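Local coordinates for iron-binding protein (Staphylococcus epidermidis, PDB 4M7O) that probably binds an iron-containing ligand as the solute-binding component of an uptake system, at residues Asn183-Lys188 and Glu266-Leu271. Sequence-based numbering, arbitrary orientation.
Sequences NDMLEK and EGLKDL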
loop_
_atom_site.group_PDB
_atom_site.type_symbol
_atom_site.label_atom_id
_atom_site.label_comp_id
_atom_site.label_asym_id
_atom_site.label_seq_id
_atom_site.Cartn_x
_atom_site.Cartn_y
_atom_site.Cartn_z
ATOM N N ASN A 183 9.940 -2.066 -3.453
ATOM C CA ASN A 183 10.983 -2.601 -4.328
ATOM C C ASN A 183 10.418 -3.010 -5.673
ATOM O O ASN A 183 11.054 -2.795 -6.699
ATOM C CB ASN A 183 11.751 -3.769 -3.704
ATOM C CG ASN A 183 12.804 -4.329 -4.639
ATOM O OD1 ASN A 183 13.897 -3.773 -4.762
ATOM N ND2 ASN A 183 12.477 -5.434 -5.309
ATOM N N ASP A 184 9.219 -3.588 -5.669
ATOM C CA ASP A 184 8.611 -4.004 -6.926
ATOM C C ASP A 184 8.299 -2.792 -7.791
ATOM O O ASP A 184 8.464 -2.835 -9.017
ATOM C CB ASP A 184 7.347 -4.829 -6.698
ATOM C CG ASP A 184 6.778 -5.379 -7.996
ATOM O OD1 ASP A 184 7.559 -5.910 -8.813
ATOM O OD2 ASP A 184 5.555 -5.271 -8.210
HETATM N N MSE A 185 7.871 -1.705 -7.153
HETATM C CA MSE A 185 7.588 -0.472 -7.890
HETATM C C MSE A 185 8.855 0.041 -8.574
HETATM O O MSE A 185 8.843 0.337 -9.769
HETATM C CB MSE A 185 6.970 0.592 -6.979
HETATM C CG MSE A 185 5.601 0.210 -6.437
HETATM SE SE MSE A 185 4.773 1.675 -5.447
HETATM C CE MSE A 185 4.810 0.899 -3.678
ATOM N N LEU A 186 9.945 0.124 -7.819
ATOM C CA LEU A 186 11.242 0.480 -8.385
ATOM C C LEU A 186 11.592 -0.370 -9.600
ATOM O O LEU A 186 12.015 0.160 -10.629
ATOM C CB LEU A 186 12.348 0.335 -7.338
ATOM C CG LEU A 186 12.317 1.353 -6.199
ATOM C CD1 LEU A 186 13.448 1.090 -5.185
ATOM C CD2 LEU A 186 12.422 2.757 -6.774
ATOM N N GLU A 187 11.420 -1.684 -9.485
ATOM C CA GLU A 187 11.818 -2.574 -10.570
ATOM C C GLU A 187 10.951 -2.357 -11.803
ATOM O O GLU A 187 11.445 -2.410 -12.925
ATOM C CB GLU A 187 11.807 -4.037 -10.122
ATOM C CG GLU A 187 12.850 -4.362 -9.051
ATOM C CD GLU A 187 12.953 -5.855 -8.770
ATOM O OE1 GLU A 187 12.112 -6.620 -9.300
ATOM O OE2 GLU A 187 13.871 -6.261 -8.020
ATOM N N LYS A 188 9.670 -2.081 -11.593
ATOM C CA LYS A 188 8.765 -1.790 -12.705
ATOM C C LYS A 188 9.139 -0.479 -13.385
ATOM O O LYS A 188 8.942 -0.312 -14.589
ATOM C CB LYS A 188 7.307 -1.741 -12.224
ATOM C CG LYS A 188 6.539 -3.035 -12.426
ATOM C CD LYS A 188 7.344 -4.224 -11.935
ATOM C CE LYS A 188 6.641 -5.538 -12.229
ATOM N NZ LYS A 188 7.374 -6.674 -11.600
ATOM N N GLU A 266 -1.661 5.373 -9.689
ATOM C CA GLU A 266 -1.417 6.718 -9.196
ATOM C C GLU A 266 -0.213 6.718 -8.249
ATOM O O GLU A 266 0.655 7.589 -8.340
ATOM C CB GLU A 266 -2.686 7.279 -8.551
ATOM C CG GLU A 266 -3.878 7.263 -9.517
ATOM C CD GLU A 266 -5.207 7.626 -8.864
ATOM O OE1 GLU A 266 -5.209 7.966 -7.657
ATOM O OE2 GLU A 266 -6.251 7.568 -9.562
ATOM N N GLY A 267 -0.138 5.726 -7.370
ATOM C CA GLY A 267 1.013 5.578 -6.495
ATOM C C GLY A 267 2.293 5.364 -7.279
ATOM O O GLY A 267 3.312 6.004 -7.003
ATOM N N LEU A 268 2.243 4.477 -8.272
ATOM C CA LEU A 268 3.400 4.233 -9.125
ATOM C C LEU A 268 3.816 5.504 -9.851
ATOM O O LEU A 268 5.009 5.749 -10.043
ATOM C CB LEU A 268 3.099 3.131 -10.142
ATOM C CG LEU A 268 4.291 2.643 -10.967
ATOM C CD1 LEU A 268 5.251 1.889 -10.069
ATOM C CD2 LEU A 268 3.844 1.763 -12.112
ATOM N N LYS A 269 2.837 6.311 -10.252
ATOM C CA LYS A 269 3.129 7.560 -10.957
ATOM C C LYS A 269 3.850 8.557 -10.065
ATOM O O LYS A 269 4.729 9.290 -10.525
ATOM C CB LYS A 269 1.844 8.204 -11.477
ATOM C CG LYS A 269 2.097 9.427 -12.362
ATOM C CD LYS A 269 0.783 10.110 -12.717
ATOM C CE LYS A 269 1.011 11.295 -13.631
ATOM N NZ LYS A 269 -0.299 11.901 -14.040
ATOM N N ASP A 270 3.463 8.598 -8.796
ATOM C CA ASP A 270 4.099 9.497 -7.836
ATOM C C ASP A 270 5.573 9.168 -7.728
ATOM O O ASP A 270 6.421 10.049 -7.821
ATOM C CB ASP A 270 3.440 9.379 -6.458
ATOM C CG ASP A 270 2.091 10.062 -6.400
ATOM O OD1 ASP A 270 1.753 10.782 -7.364
ATOM O OD2 ASP A 270 1.373 9.895 -5.387
ATOM N N LEU A 271 5.856 7.883 -7.541
ATOM C CA LEU A 271 7.221 7.379 -7.439
ATOM C C LEU A 271 8.012 7.676 -8.712
ATOM O O LEU A 271 9.189 8.037 -8.654
ATOM C CB LEU A 271 7.203 5.873 -7.152
ATOM C CG LEU A 271 8.309 5.349 -6.235
ATOM C CD1 LEU A 271 8.270 6.079 -4.904
ATOM C CD2 LEU A 271 8.153 3.855 -6.020
#
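Met185, a selenomethionine, packs its CB against both Leu268 and Leu271 of the facing helix. Its CB lies 3.6 Å from Leu271 CD2 and 3.8 Å from Leu268 CD1. The contact is wholly apolar. The side chains of Met185 and Leu268 lie alongside each other and run opposite ways, whereas Leu271 meets Met185 nearly at a right angle. Met185 CG stands anti to the carbonyl carbon (chi1 -65°), and the chain extends to SE and then bends at the last torsion. SE sits 4.1 Å from Leu271 CD2. Leu268 CG is anti to its own backbone N (chi1 -172°), which carries CD1 in against Met185. Leu186 adds a looser touch, with CD2 4.5 Å from Leu271 CD2. Its side chain also packs on Val163 and Met165 of strand 162-168.

Polar groups bond within helix 183-188. Lys188 NZ forms a salt bridge of 2.9 Å with Asp184 OD1, on the syn side of the carboxylate. Asp184 OD2 accepts a bond from Ile116 N. Asn183 ND2 donates to Glu187 OE2 over 3.2 Å, from above the carboxylate plane.

The helix axes approach to 10.3 Å and cross at -69°. Leu268 also reaches Val147 and Ile150 of helix 133-152. This buried helix-helix packing joins the C-terminal helix 264-275 to the mixed-sheet lobe, beside helix 133-152, consistent with the class III periplasmic-binding-protein fold, in which one long helix links the two lobes.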